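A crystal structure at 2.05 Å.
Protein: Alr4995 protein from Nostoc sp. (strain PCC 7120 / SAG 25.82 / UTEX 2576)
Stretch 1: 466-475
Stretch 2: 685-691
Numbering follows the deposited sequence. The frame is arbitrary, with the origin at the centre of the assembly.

Stretch 1, residues 466-475: SERRVELVVE
Stretch 2, residues 685-691: SLLTQQL

Two helical segments of one chain, at least 212 residues apart in sequence wherever they touch, pack with their axes 9.4 Å apart at closest approach and their N-to-C directions 48° apart (signed crossing angle -48°). Together they bury 323 Å², without a hydrogen bond between them. Residues 685-691 are helical throughout, whereas the first helix starts at Glu467.

Ser466 (phi/psi -69/159, chi1 p) is the N-cap: its OG accepts a weak bond from Arg469 N at 3.3 Å, and Val470 N to Ser466 O at 3.0 Å opens the regular i to i+4 ladder. From Glu467 onward phi/psi stay near -60/-40. The CA-to-CB bond of Glu467 points sideways, but its rotamer (chi1 t, chi2 p, chi3 35°) brings OE2 to 3.9 Å from Leu686 CD1. Arg468 and Arg469 are out of reach. One turn on, Val470 (chi1 t) sets CG1 3.8 Å from the same Leu686 CD1; Leu686 itself points toward the first helix with chi1 m and chi2 t. Glu471, extended (t, t), makes no close contact, and Leu472 and Val473 are out of reach.

Val474 forms the centre of the packing. Its CA lies 5.7 Å from Leu687 CA, and its CB points toward the second helix. With chi1 at 158°, its CG1 approaches Leu687 N at 3.7 Å, Leu686 CB at 3.9 Å and Gln690 CB at 4.0 Å, so this methyl packs against backbone as well as side chains. Leu687 (t, p) points sideways, its CB 4.5 Å from Val474 CG1.

At Glu475 the register continues, with its CA 6.6 Å from Gln690 CA. Glu475 is extended (t, t), and its CG lies 3.3 Å from Gln690 NE2, a close contact involving the aliphatic stem of the glutamate. Gln690 adopts chi1 t and chi2 p.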

# COMPACT_ATOMS: atom_id res chain seq x y z
N SER B 466 -9.01 1.14 10.56
CA SER B 466 -9.65 -0.06 11.09
C SER B 466 -11.17 0.08 11.09
O SER B 466 -11.70 1.19 11.05
CB SER B 466 -9.15 -0.37 12.51
OG SER B 466 -9.84 0.42 13.46
N GLU B 467 -11.86 -1.04 11.13
CA GLU B 467 -13.31 -1.03 11.11
C GLU B 467 -13.89 -0.23 12.28
O GLU B 467 -14.91 0.45 12.13
CB GLU B 467 -13.84 -2.46 11.13
CG GLU B 467 -15.33 -2.56 11.39
CD GLU B 467 -16.14 -1.85 10.33
OE1 GLU B 467 -15.73 -1.85 9.14
OE2 GLU B 467 -17.20 -1.28 10.69
N ARG B 468 -13.21 -0.27 13.42
CA ARG B 468 -13.70 0.42 14.62
C ARG B 468 -13.62 1.92 14.45
O ARG B 468 -14.54 2.66 14.81
CB ARG B 468 -12.90 -0.01 15.85
CG ARG B 468 -13.77 -0.54 16.96
CD ARG B 468 -12.89 -1.13 18.04
NE ARG B 468 -13.62 -1.72 19.16
CZ ARG B 468 -14.14 -2.94 19.14
NH1 ARG B 468 -14.03 -3.70 18.06
NH2 ARG B 468 -14.78 -3.41 20.21
N ARG B 469 -12.50 2.36 13.90
CA ARG B 469 -12.27 3.75 13.58
C ARG B 469 -13.32 4.25 12.58
O ARG B 469 -14.01 5.25 12.84
CB ARG B 469 -10.85 3.91 13.02
CG ARG B 469 -10.60 5.18 12.23
CD ARG B 469 -10.35 6.38 13.12
NE ARG B 469 -9.98 7.54 12.32
CZ ARG B 469 -10.27 8.80 12.63
NH1 ARG B 469 -10.96 9.08 13.74
NH2 ARG B 469 -9.89 9.79 11.83
N VAL B 470 -13.44 3.55 11.46
CA VAL B 470 -14.37 3.93 10.41
C VAL B 470 -15.77 4.06 11.00
O VAL B 470 -16.52 4.98 10.69
CB VAL B 470 -14.36 2.91 9.26
CG1 VAL B 470 -15.63 3.01 8.43
CG2 VAL B 470 -13.13 3.10 8.39
N GLU B 471 -16.09 3.16 11.91
CA GLU B 471 -17.42 3.12 12.48
C GLU B 471 -17.65 4.31 13.44
O GLU B 471 -18.76 4.85 13.51
CB GLU B 471 -17.63 1.78 13.18
CG GLU B 471 -19.00 1.58 13.76
CD GLU B 471 -19.19 0.19 14.33
OE1 GLU B 471 -18.23 -0.61 14.23
OE2 GLU B 471 -20.28 -0.09 14.89
N LEU B 472 -16.62 4.74 14.16
CA LEU B 472 -16.78 5.89 15.04
C LEU B 472 -16.85 7.18 14.21
O LEU B 472 -17.66 8.05 14.50
CB LEU B 472 -15.66 5.96 16.08
CG LEU B 472 -16.06 5.51 17.50
CD1 LEU B 472 -17.34 6.19 17.97
CD2 LEU B 472 -16.20 3.98 17.62
N VAL B 473 -16.01 7.28 13.17
CA VAL B 473 -16.10 8.40 12.25
C VAL B 473 -17.49 8.50 11.63
O VAL B 473 -18.11 9.56 11.60
CB VAL B 473 -15.05 8.30 11.13
CG1 VAL B 473 -15.38 9.27 9.98
CG2 VAL B 473 -13.68 8.55 11.69
N VAL B 474 -18.01 7.37 11.16
CA VAL B 474 -19.34 7.34 10.57
C VAL B 474 -20.38 7.82 11.56
O VAL B 474 -21.30 8.55 11.21
CB VAL B 474 -19.71 5.93 10.06
CG1 VAL B 474 -21.21 5.76 9.94
CG2 VAL B 474 -19.04 5.68 8.73
N GLU B 475 -20.20 7.43 12.82
CA GLU B 475 -21.12 7.86 13.86
C GLU B 475 -21.09 9.38 14.03
O GLU B 475 -22.13 10.02 14.17
CB GLU B 475 -20.81 7.17 15.19
CG GLU B 475 -21.96 7.27 16.18
CD GLU B 475 -21.70 6.54 17.50
OE1 GLU B 475 -20.54 6.17 17.78
OE2 GLU B 475 -22.68 6.35 18.24
N SER B 685 -22.52 2.51 3.33
CA SER B 685 -23.45 1.53 3.87
C SER B 685 -23.73 1.83 5.36
O SER B 685 -24.88 1.98 5.77
CB SER B 685 -22.90 0.12 3.69
OG SER B 685 -23.94 -0.82 3.90
N LEU B 686 -22.66 1.93 6.13
CA LEU B 686 -22.73 2.28 7.55
C LEU B 686 -23.42 3.61 7.80
O LEU B 686 -24.20 3.75 8.73
CB LEU B 686 -21.33 2.34 8.12
CG LEU B 686 -20.53 1.05 8.10
CD1 LEU B 686 -19.07 1.33 8.41
CD2 LEU B 686 -21.14 0.09 9.11
N LEU B 687 -23.09 4.60 6.97
CA LEU B 687 -23.66 5.93 7.11
C LEU B 687 -25.18 5.87 7.00
O LEU B 687 -25.90 6.50 7.80
CB LEU B 687 -23.09 6.88 6.06
CG LEU B 687 -23.66 8.30 6.08
CD1 LEU B 687 -23.22 9.03 7.35
CD2 LEU B 687 -23.23 9.05 4.83
N THR B 688 -25.69 5.12 6.03
CA THR B 688 -27.15 5.02 5.87
C THR B 688 -27.78 4.19 7.00
O THR B 688 -28.87 4.50 7.47
CB THR B 688 -27.54 4.44 4.49
OG1 THR B 688 -26.63 3.38 4.14
CG2 THR B 688 -27.48 5.53 3.41
N GLN B 689 -27.09 3.14 7.43
CA GLN B 689 -27.53 2.37 8.59
C GLN B 689 -27.56 3.27 9.81
O GLN B 689 -28.52 3.27 10.57
CB GLN B 689 -26.62 1.17 8.84
CG GLN B 689 -26.78 0.04 7.85
CD GLN B 689 -25.62 -0.93 7.90
OE1 GLN B 689 -25.24 -1.53 6.89
NE2 GLN B 689 -25.03 -1.08 9.09
N GLN B 690 -26.50 4.05 9.98
CA GLN B 690 -26.39 4.91 11.15
C GLN B 690 -27.42 6.05 11.14
O GLN B 690 -27.85 6.51 12.20
CB GLN B 690 -24.98 5.48 11.24
CG GLN B 690 -24.66 6.07 12.59
CD GLN B 690 -24.55 5.02 13.67
OE1 GLN B 690 -24.62 3.82 13.41
NE2 GLN B 690 -24.37 5.47 14.90
N LEU B 691 -27.82 6.49 9.95
CA LEU B 691 -28.81 7.56 9.83
C LEU B 691 -30.21 7.05 10.14
O LEU B 691 -31.10 7.83 10.49
CB LEU B 691 -28.80 8.16 8.43
CG LEU B 691 -27.69 9.17 8.15
CD1 LEU B 691 -27.51 9.29 6.66
CD2 LEU B 691 -28.05 10.51 8.75